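Long-range contacts in SusD superfamily protein (Bacteroides thetaiotaomicron VPI-5482, PDB 3HDX), which probably binds polysaccharide or oligosaccharide at the outer membrane, as other SusD-family proteins do in carbohydrate uptake: residues Ser86-Lys91 / Tyr109-Val114; Cys207-Asn212 / Leu434-Lys439; Ile230-Thr235 / Thr361-Ile366. All coordinates share one frame; numbering follows the deposited sequence. Where two conformers were deposited one is given.

Interaction 1 (Ser86-Lys91 / Tyr109-Val114)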
loop_
_atom_site.group_PDB
_atom_site.type_symbol
_atom_site.label_atom_id
_atom_site.label_comp_id
_atom_site.label_asym_id
_atom_site.label_seq_id
_atom_site.Cartn_x
_atom_site.Cartn_y
_atom_site.Cartn_z
ATOM N N SER A 86 -14.678 10.882 -10.378
ATOM C CA SER A 86 -15.678 11.931 -10.335
ATOM C C SER A 86 -16.608 11.886 -11.565
ATOM O O SER A 86 -17.836 12.016 -11.426
ATOM C CB SER A 86 -15.015 13.296 -10.273
ATOM O OG SER A 86 -14.256 13.407 -9.076
ATOM N N VAL A 87 -16.016 11.680 -12.745
ATOM C CA VAL A 87 -16.813 11.566 -13.992
ATOM C C VAL A 87 -17.750 10.357 -13.911
ATOM O O VAL A 87 -18.954 10.452 -14.252
ATOM C CB VAL A 87 -15.914 11.505 -15.267
ATOM C CG1 VAL A 87 -16.776 11.200 -16.515
ATOM C CG2 VAL A 87 -15.183 12.820 -15.461
ATOM N N PHE A 88 -17.225 9.217 -13.442
ATOM C CA PHE A 88 -18.034 8.017 -13.323
ATOM C C PHE A 88 -19.253 8.290 -12.420
ATOM O O PHE A 88 -20.389 7.951 -12.769
ATOM C CB PHE A 88 -17.198 6.840 -12.778
ATOM C CG PHE A 88 -17.927 5.525 -12.787
ATOM C CD1 PHE A 88 -18.912 5.231 -11.853
ATOM C CD2 PHE A 88 -17.649 4.574 -13.775
ATOM C CE1 PHE A 88 -19.600 4.043 -11.921
ATOM C CE2 PHE A 88 -18.317 3.402 -13.821
ATOM C CZ PHE A 88 -19.306 3.140 -12.921
HETATM N N MSE A 89 -19.036 8.936 -11.277
HETATM C CA MSE A 89 -20.146 9.203 -10.354
HETATM C C MSE A 89 -21.175 10.163 -10.937
HETATM O O MSE A 89 -22.356 10.060 -10.590
HETATM C CB MSE A 89 -19.619 9.737 -9.032
HETATM C CG MSE A 89 -18.714 8.711 -8.330
HETATM SE SE MSE A 89 -17.738 9.392 -6.838
HETATM C CE MSE A 89 -19.135 9.580 -5.620
ATOM N N GLU A 90 -20.727 11.086 -11.801
ATOM C CA GLU A 90 -21.625 12.037 -12.443
ATOM C C GLU A 90 -22.447 11.409 -13.560
ATOM O O GLU A 90 -23.644 11.764 -13.724
ATOM C CB GLU A 90 -20.818 13.230 -13.015
ATOM C CG GLU A 90 -20.192 14.089 -11.927
ATOM C CD GLU A 90 -19.044 14.983 -12.385
ATOM O OE1 GLU A 90 -18.810 15.095 -13.634
ATOM O OE2 GLU A 90 -18.418 15.618 -11.467
ATOM N N LYS A 91 -21.814 10.498 -14.312
ATOM C CA LYS A 91 -22.409 9.985 -15.558
ATOM C C LYS A 91 -23.038 8.594 -15.508
ATOM O O LYS A 91 -24.018 8.338 -16.209
ATOM C CB LYS A 91 -21.358 10.067 -16.653
ATOM C CG LYS A 91 -20.875 11.494 -16.929
ATOM C CD LYS A 91 -21.964 12.399 -17.469
ATOM C CE LYS A 91 -21.421 13.807 -17.788
ATOM N NZ LYS A 91 -22.357 14.599 -18.630
ATOM N N TYR A 109 -23.057 -0.540 -6.381
ATOM C CA TYR A 109 -21.765 -1.215 -6.240
ATOM C C TYR A 109 -20.642 -0.443 -6.957
ATOM O O TYR A 109 -19.546 -0.260 -6.420
ATOM C CB TYR A 109 -21.790 -2.641 -6.792
ATOM C CG TYR A 109 -22.510 -3.719 -5.974
ATOM C CD1 TYR A 109 -22.805 -3.559 -4.619
ATOM C CD2 TYR A 109 -22.765 -4.956 -6.549
ATOM C CE1 TYR A 109 -23.404 -4.553 -3.887
ATOM C CE2 TYR A 109 -23.356 -5.995 -5.809
ATOM C CZ TYR A 109 -23.668 -5.778 -4.484
ATOM O OH TYR A 109 -24.223 -6.791 -3.750
ATOM N N ASP A 110 -20.915 -0.034 -8.191
ATOM C CA ASP A 110 -19.900 0.605 -9.016
ATOM C C ASP A 110 -19.505 1.963 -8.435
ATOM O O ASP A 110 -18.305 2.292 -8.363
ATOM C CB ASP A 110 -20.377 0.820 -10.469
ATOM C CG ASP A 110 -20.648 -0.464 -11.242
ATOM O OD1 ASP A 110 -20.454 -1.587 -10.715
ATOM O OD2 ASP A 110 -21.043 -0.311 -12.427
ATOM N N ILE A 111 -20.502 2.735 -8.029
ATOM C CA ILE A 111 -20.300 4.048 -7.409
ATOM C C ILE A 111 -19.457 3.897 -6.133
ATOM O O ILE A 111 -18.524 4.671 -5.898
ATOM C CB ILE A 111 -21.658 4.750 -7.051
ATOM C CG1 ILE A 111 -22.454 5.133 -8.326
ATOM C CG2 ILE A 111 -21.431 5.967 -6.183
ATOM C CD1 ILE A 111 -21.834 6.205 -9.177
ATOM N N ALA A 112 -19.798 2.908 -5.309
ATOM C CA ALA A 112 -19.071 2.704 -4.054
ATOM C C ALA A 112 -17.577 2.394 -4.310
ATOM O O ALA A 112 -16.704 2.898 -3.597
ATOM C CB ALA A 112 -19.752 1.633 -3.207
ATOM N N GLN A 113 -17.296 1.591 -5.338
ATOM C CA GLN A 113 -15.922 1.269 -5.710
ATOM C C GLN A 113 -15.160 2.495 -6.145
ATOM O O GLN A 113 -14.041 2.714 -5.654
ATOM C CB GLN A 113 -15.865 0.189 -6.767
ATOM C CG GLN A 113 -16.280 -1.195 -6.262
ATOM C CD GLN A 113 -16.503 -2.158 -7.391
ATOM O OE1 GLN A 113 -15.558 -2.764 -7.918
ATOM N NE2 GLN A 113 -17.784 -2.333 -7.759
ATOM N N VAL A 114 -15.731 3.274 -7.088
ATOM C CA VAL A 114 -14.993 4.452 -7.588
ATOM C C VAL A 114 -14.833 5.490 -6.464
ATOM O O VAL A 114 -13.795 6.144 -6.364
ATOM C CB VAL A 114 -15.559 5.063 -8.890
ATOM C CG1 VAL A 114 -15.566 3.986 -9.979
ATOM C CG2 VAL A 114 -16.903 5.679 -8.679
#
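Asp110 OD2 is gripped by two hydrogen bonds, from the hydroxyls of Tyr102 and Tyr182, while OD1 of the same carboxylate meets Tyr181 OH. Three tyrosines thus fix the rotation of a buried acid, and are likely to favour its ionised form. The same OD2 lies in the plane of the Phe88 ring at its edge, and the planes of ring and carboxylate are 63° apart. No hydrogen bond joins the two segments; the contact itself is apolar. Phe88 carries CG anti to its backbone N (chi1 -173°), which drives the ring across to helix 104-129, where CZ comes 3.5 Å from Asp110 CB. Val114 CG1 sits over one ring face, 4.2 Å from the centroid of Phe88 and offset toward the rim, a CH-pi contact. The other methyl, Val114 CG2, occupies the crowded position between its own N and carbonyl carbon and reaches CG of selenomethionine Met89 at 3.5 Å. Ile111 comes in at the ring edge: its CD1 is 4.1 Å from Phe88 CD1 and 3.6 Å from Met89 CA, so it settles against the backbone of the facing helix. An alanine in place of Phe88 would remove the whole ring and would probably loosen the packing of Val114 and Ile111, as well as that of Trp8, whose ring meets Phe88 nearly at right angles, and of Ala17 in helix 11-30. The segment axes approach to 9.5 Å and run nearly antiparallel, crossing at -157°. Helices 76-91 and 104-129 thus pack as an antiparallel pair linked through helix 93-98, consistent with the TPR-like helical framework of SusD proteins.

Interaction 2 (Cys207-Asn212 / Leu434-Lys439). With EDO (1,2-ethanediol), chain D.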
loop_
_atom_site.group_PDB
_atom_site.type_symbol
_atom_site.label_atom_id
_atom_site.label_comp_id
_atom_site.label_asym_id
_atom_site.label_seq_id
_atom_site.Cartn_x
_atom_site.Cartn_y
_atom_site.Cartn_z
ATOM N N CYS A 207 -6.528 6.708 9.887
ATOM C CA CYS A 207 -6.580 7.016 11.322
ATOM C C CYS A 207 -5.224 6.860 11.993
ATOM O O CYS A 207 -4.810 7.718 12.767
ATOM C CB CYS A 207 -7.677 6.202 12.026
ATOM S SG CYS A 207 -9.348 6.621 11.461
ATOM N N ALA A 208 -4.521 5.770 11.717
ATOM C CA ALA A 208 -3.202 5.592 12.305
ATOM C C ALA A 208 -2.222 6.709 11.877
ATOM O O ALA A 208 -1.451 7.200 12.695
ATOM C CB ALA A 208 -2.602 4.205 11.922
ATOM N N TRP A 209 -2.275 7.080 10.597
ATOM C CA TRP A 209 -1.419 8.162 10.031
ATOM C C TRP A 209 -1.657 9.504 10.717
ATOM O O TRP A 209 -0.738 10.309 10.841
ATOM C CB TRP A 209 -1.605 8.266 8.526
ATOM C CG TRP A 209 -0.662 9.177 7.795
ATOM C CD1 TRP A 209 -0.974 10.323 7.137
ATOM C CD2 TRP A 209 0.724 8.947 7.574
ATOM N NE1 TRP A 209 0.161 10.858 6.547
ATOM C CE2 TRP A 209 1.212 10.015 6.809
ATOM C CE3 TRP A 209 1.621 7.968 8.015
ATOM C CZ2 TRP A 209 2.534 10.087 6.405
ATOM C CZ3 TRP A 209 2.961 8.046 7.598
ATOM C CH2 TRP A 209 3.400 9.119 6.840
ATOM N N GLN A 210 -2.905 9.714 11.185
ATOM C CA GLN A 210 -3.311 10.913 11.925
ATOM C C GLN A 210 -3.120 10.805 13.430
ATOM O O GLN A 210 -3.424 11.753 14.154
ATOM C CB GLN A 210 -4.793 11.213 11.664
ATOM C CG GLN A 210 -5.106 11.513 10.257
ATOM C CD GLN A 210 -6.568 11.904 10.141
ATOM O OE1 GLN A 210 -7.469 11.115 10.476
ATOM N NE2 GLN A 210 -6.801 13.147 9.758
ATOM N N GLY A 211 -2.656 9.652 13.914
ATOM C CA GLY A 211 -2.523 9.419 15.351
ATOM C C GLY A 211 -3.821 9.131 16.070
ATOM O O GLY A 211 -3.848 9.137 17.306
ATOM N N ASN A 212 -4.885 8.857 15.304
ATOM C CA ASN A 212 -6.207 8.544 15.872
ATOM C C ASN A 212 -6.275 7.045 16.061
ATOM O O ASN A 212 -6.930 6.319 15.306
ATOM C CB ASN A 212 -7.338 9.045 14.994
ATOM C CG ASN A 212 -8.743 8.815 15.632
ATOM O OD1 ASN A 212 -8.918 8.139 16.686
ATOM N ND2 ASN A 212 -9.741 9.391 14.979
ATOM N N LEU A 434 8.171 4.070 9.433
ATOM C CA LEU A 434 9.219 4.798 10.189
ATOM C C LEU A 434 8.669 6.097 10.749
ATOM O O LEU A 434 9.008 6.467 11.884
ATOM C CB LEU A 434 10.427 5.077 9.287
ATOM C CG LEU A 434 11.441 3.941 9.187
ATOM C CD1 LEU A 434 12.420 4.235 8.056
ATOM C CD2 LEU A 434 12.194 3.786 10.514
ATOM N N VAL A 435 7.830 6.770 9.951
ATOM C CA VAL A 435 7.201 8.034 10.386
ATOM C C VAL A 435 6.213 7.767 11.544
ATOM O O VAL A 435 6.279 8.420 12.580
ATOM C CB VAL A 435 6.533 8.787 9.200
ATOM C CG1 VAL A 435 5.745 10.017 9.696
ATOM C CG2 VAL A 435 7.575 9.185 8.103
ATOM N N ARG A 436 5.308 6.787 11.390
ATOM C CA ARG A 436 4.355 6.507 12.498
ATOM C C ARG A 436 5.122 6.078 13.757
ATOM O O ARG A 436 4.788 6.482 14.861
ATOM C CB ARG A 436 3.343 5.427 12.124
ATOM C CG ARG A 436 2.435 5.807 10.968
ATOM C CD ARG A 436 1.131 5.013 10.952
ATOM N NE ARG A 436 1.378 3.604 11.203
ATOM C CZ ARG A 436 1.964 2.776 10.332
ATOM N NH1 ARG A 436 2.247 3.153 9.072
ATOM N NH2 ARG A 436 2.258 1.536 10.733
ATOM N N ARG A 437 6.132 5.229 13.578
ATOM C CA ARG A 437 6.993 4.823 14.693
ATOM C C ARG A 437 7.636 6.019 15.380
ATOM O O ARG A 437 7.599 6.100 16.608
ATOM C CB ARG A 437 8.099 3.891 14.196
ATOM C CG ARG A 437 9.058 3.382 15.279
ATOM C CD ARG A 437 10.355 2.866 14.724
ATOM N NE ARG A 437 11.278 2.544 15.817
ATOM C CZ ARG A 437 11.921 3.441 16.547
ATOM N NH1 ARG A 437 11.819 4.744 16.281
ATOM N NH2 ARG A 437 12.718 3.040 17.535
ATOM N N GLN A 438 8.153 6.963 14.597
ATOM C CA GLN A 438 8.820 8.098 15.209
ATOM C C GLN A 438 7.864 8.951 16.042
ATOM O O GLN A 438 8.212 9.438 17.117
ATOM C CB GLN A 438 9.521 8.949 14.163
ATOM C CG GLN A 438 10.371 10.067 14.804
ATOM C CD GLN A 438 11.391 9.572 15.848
ATOM O OE1 GLN A 438 11.571 10.229 16.888
ATOM N NE2 GLN A 438 12.088 8.443 15.563
ATOM N N LYS A 439 6.652 9.111 15.546
ATOM C CA LYS A 439 5.641 9.887 16.262
ATOM C C LYS A 439 5.288 9.313 17.613
ATOM O O LYS A 439 4.986 10.061 18.549
ATOM C CB LYS A 439 4.406 10.094 15.382
ATOM C CG LYS A 439 4.689 11.014 14.132
ATOM C CD LYS A 439 3.592 10.952 13.063
ATOM C CE LYS A 439 2.272 11.533 13.554
ATOM N NZ LYS A 439 1.193 11.296 12.527
HETATM C C1 EDO D . 2.292 12.480 9.073
HETATM O O1 EDO D . 2.137 11.297 9.878
HETATM C C2 EDO D . 3.057 13.498 9.896
HETATM O O2 EDO D . 2.344 13.760 11.121
HETATM O O HOH W 1 1.001 8.471 12.939
HETATM O O HOH W 2 -0.651 12.965 13.782
#
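Lys439 leaves helix 430-441 with CB directed toward segment 207-212, and its CG is anti to the carbonyl carbon. A bend at chi3 (66°) turns the chain, so that CD lies 3.5 Å from O1 of the bound ethanediol, probably from the crystallisation liquor, and CE 3.3 Å from its O2. At the tip, NZ makes hydrogen bonds to both diol oxygens, O1 at 2.8 Å and O2 at 3.1 Å, and to waters 1 and 2, which lead on to Ala208 O and, weakly, to Gln210 O. Trp209 O is only 2.7 Å from Lys439 NZ, but the angle is too poor for a hydrogen bond; it accepts instead from diol O1. That hydroxyl oxygen stands 3.4 Å above the centre of the Trp209 indole, between the ring and the ammonium, whose own cation-pi attraction is at most weak. Farther along the indole, CH2 meets Val435 CG1 at 3.8 Å and CE3 meets Arg436 CG at 3.7 Å; Arg436 NE forms a salt bridge to Glu372 and NH1 one to Asp433. Gly211, with positive phi, closes helix 196-209 in a Schellman motif. The four acceptors round NZ outnumber its three N-H, so at least one proton is probably shared. The lysine thus brings a positive charge to the C-terminal carbonyls of that helix, which would probably stabilise its protonated form.

Interaction 3 (Ile230-Thr235 / Thr361-Ile366)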
loop_
_atom_site.group_PDB
_atom_site.type_symbol
_atom_site.label_atom_id
_atom_site.label_comp_id
_atom_site.label_asym_id
_atom_site.label_seq_id
_atom_site.Cartn_x
_atom_site.Cartn_y
_atom_site.Cartn_z
ATOM N N ILE A 230 -14.606 -12.140 3.310
ATOM C CA ILE A 230 -13.926 -11.879 2.040
ATOM C C ILE A 230 -12.933 -12.990 1.682
ATOM O O ILE A 230 -12.188 -12.881 0.696
ATOM C CB ILE A 230 -13.222 -10.504 2.062
ATOM C CG1 ILE A 230 -12.039 -10.465 3.052
ATOM C CG2 ILE A 230 -14.205 -9.369 2.396
ATOM C CD1 ILE A 230 -11.136 -9.249 2.854
ATOM N N ASN A 231 -12.917 -14.053 2.497
ATOM C CA ASN A 231 -11.981 -15.156 2.344
ATOM C C ASN A 231 -10.501 -14.729 2.503
ATOM O O ASN A 231 -9.642 -15.186 1.760
ATOM C CB ASN A 231 -12.202 -15.912 1.021
ATOM C CG ASN A 231 -11.541 -17.282 1.016
ATOM O OD1 ASN A 231 -11.516 -17.979 2.041
ATOM N ND2 ASN A 231 -11.027 -17.681 -0.141
ATOM N N ALA A 232 -10.254 -13.810 3.436
ATOM C CA ALA A 232 -8.906 -13.358 3.763
ATOM C C ALA A 232 -8.383 -14.182 4.939
ATOM O O ALA A 232 -9.089 -14.409 5.927
ATOM C CB ALA A 232 -8.874 -11.864 4.090
ATOM N N LYS A 233 -7.136 -14.603 4.814
ATOM C CA LYS A 233 -6.466 -15.463 5.794
ATOM C C LYS A 233 -5.065 -14.956 6.075
ATOM O O LYS A 233 -4.564 -14.055 5.389
ATOM C CB LYS A 233 -6.363 -16.883 5.210
ATOM C CG LYS A 233 -7.719 -17.522 4.857
ATOM C CD LYS A 233 -7.598 -18.878 4.191
ATOM C CE LYS A 233 -8.965 -19.482 3.889
ATOM N NZ LYS A 233 -8.804 -20.776 3.171
ATOM N N TYR A 234 -4.448 -15.551 7.087
ATOM C CA TYR A 234 -3.030 -15.379 7.325
ATOM C C TYR A 234 -2.314 -16.316 6.344
ATOM O O TYR A 234 -2.727 -17.476 6.128
ATOM C CB TYR A 234 -2.671 -15.702 8.770
ATOM C CG TYR A 234 -3.265 -14.704 9.750
ATOM C CD1 TYR A 234 -2.652 -13.480 10.007
ATOM C CD2 TYR A 234 -4.468 -14.978 10.423
ATOM C CE1 TYR A 234 -3.193 -12.582 10.900
ATOM C CE2 TYR A 234 -5.016 -14.080 11.336
ATOM C CZ TYR A 234 -4.351 -12.871 11.572
ATOM O OH TYR A 234 -4.928 -11.989 12.431
ATOM N N THR A 235 -1.235 -15.825 5.779
ATOM C CA THR A 235 -0.523 -16.505 4.704
ATOM C C THR A 235 0.759 -17.165 5.245
ATOM O O THR A 235 1.523 -16.549 6.012
ATOM C CB THR A 235 -0.214 -15.513 3.548
ATOM O OG1 THR A 235 -1.423 -14.906 3.076
ATOM C CG2 THR A 235 0.525 -16.177 2.385
ATOM N N THR A 361 -2.472 -4.074 1.516
ATOM C CA THR A 361 -2.665 -4.653 2.830
ATOM C C THR A 361 -3.181 -6.076 2.763
ATOM O O THR A 361 -3.711 -6.556 1.760
ATOM C CB THR A 361 -3.583 -3.777 3.713
ATOM O OG1 THR A 361 -3.535 -4.228 5.080
ATOM C CG2 THR A 361 -5.028 -3.737 3.218
ATOM N N ARG A 362 -2.999 -6.726 3.887
ATOM C CA ARG A 362 -3.316 -8.107 4.142
ATOM C C ARG A 362 -3.447 -8.269 5.657
ATOM O O ARG A 362 -3.085 -7.367 6.427
ATOM C CB ARG A 362 -2.254 -9.048 3.552
ATOM C CG ARG A 362 -0.814 -8.770 4.007
ATOM C CD ARG A 362 0.143 -9.573 3.109
ATOM N NE ARG A 362 1.567 -9.359 3.405
ATOM C CZ ARG A 362 2.278 -10.071 4.276
ATOM N NH1 ARG A 362 1.720 -10.989 5.045
ATOM N NH2 ARG A 362 3.567 -9.827 4.411
ATOM N N LEU A 363 -3.921 -9.438 6.093
ATOM C CA LEU A 363 -4.210 -9.631 7.524
ATOM C C LEU A 363 -3.044 -9.367 8.458
ATOM O O LEU A 363 -3.224 -8.815 9.548
ATOM C CB LEU A 363 -4.856 -10.994 7.848
ATOM C CG LEU A 363 -6.377 -11.012 7.665
ATOM C CD1 LEU A 363 -6.922 -12.433 7.789
ATOM C CD2 LEU A 363 -7.097 -10.078 8.612
ATOM N N GLU A 364 -1.836 -9.704 8.027
ATOM C CA GLU A 364 -0.667 -9.507 8.908
ATOM C C GLU A 364 -0.426 -8.010 9.178
ATOM O O GLU A 364 -0.046 -7.611 10.290
ATOM C CB GLU A 364 0.605 -10.163 8.340
ATOM C CG GLU A 364 0.587 -11.708 8.293
ATOM C CD GLU A 364 -0.201 -12.327 7.161
ATOM O OE1 GLU A 364 -0.796 -11.583 6.326
ATOM O OE2 GLU A 364 -0.186 -13.569 7.090
ATOM N N ASP A 365 -0.593 -7.197 8.138
ATOM C CA ASP A 365 -0.479 -5.732 8.268
ATOM C C ASP A 365 -1.492 -5.206 9.295
ATOM O O ASP A 365 -1.126 -4.518 10.246
ATOM C CB ASP A 365 -0.651 -5.029 6.932
ATOM C CG ASP A 365 -0.817 -3.519 7.080
ATOM O OD1 ASP A 365 -0.041 -2.903 7.852
ATOM O OD2 ASP A 365 -1.747 -2.955 6.439
ATOM N N ILE A 366 -2.760 -5.561 9.080
ATOM C CA ILE A 366 -3.839 -5.077 9.927
ATOM C C ILE A 366 -3.701 -5.571 11.382
ATOM O O ILE A 366 -3.984 -4.834 12.318
ATOM C CB ILE A 366 -5.220 -5.428 9.333
ATOM C CG1 ILE A 366 -5.404 -4.765 7.941
ATOM C CG2 ILE A 366 -6.359 -5.016 10.268
ATOM C CD1 ILE A 366 -5.292 -3.266 7.872
HETATM O O HOH W 3 -5.232 -11.298 4.408
HETATM O O HOH W 4 -2.282 -12.832 4.421
#
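One direct hydrogen bond crosses the contact: Thr235 N donates to the syn lone pair of Glu364 OE2 at 2.8 Å and 165°. A bend at chi2 (78°) curls the glutamate back so that OE2 also lies at the edge of the Tyr234 ring, whose plane is almost perpendicular to the carboxylate. Leu363 CB rests over a face of that ring, 4.1 Å from the centroid of Tyr234, offset toward the rim, while Leu363 CD1 presses against Ala232 O at 3.5 Å. Water 3 accepts from Leu363 N at 2.8 Å and, like water 4, can donate to Lys233 O; water 4 also reaches Glu364 OE1 and meets Thr235 OG1. Both have more acceptors in reach than protons.

In the second shell, Arg362 NH1 forms a 2.9 Å salt bridge to Glu364 OE1, its hydrogen bond weak, and another to Glu423, while NH2 pairs with Glu427. Tyr234 OH is hydrogen-bonded to Thr367 OG1, one turn along the helix from Leu363. The contact lies where strand 358-361, paired antiparallel with 259-261, passes through the N-cap residue Arg362 into helix 363-376; the loop between helices 213-226 and 237-241 lies across that start, and Met389 and Ile390 of helix 380-391 pack on Tyr234.

Interactions 2 and 3 are neighbours, centres 21 Å apart and nearest atoms about 6 Å, and along the chain interaction 3 is nested inside the loop closed by interaction 2. Helix 363-376 links them, since it starts in interaction 3 and carries Leu369, against which Ala208 and Arg436 pack. Helix 196-209 does the same through His205, bonded to Asp365. Arg420 lies between them, paired with Asp365 and close to the like-charged Arg436. Interaction 1 closes earlier in the chain and stands apart, its centre 31 Å and 27 Å from those of interactions 2 and 3 and its nearest atoms about 17 Å and 12 Å away. The ethanediol of interaction 2 marks no established sugar site.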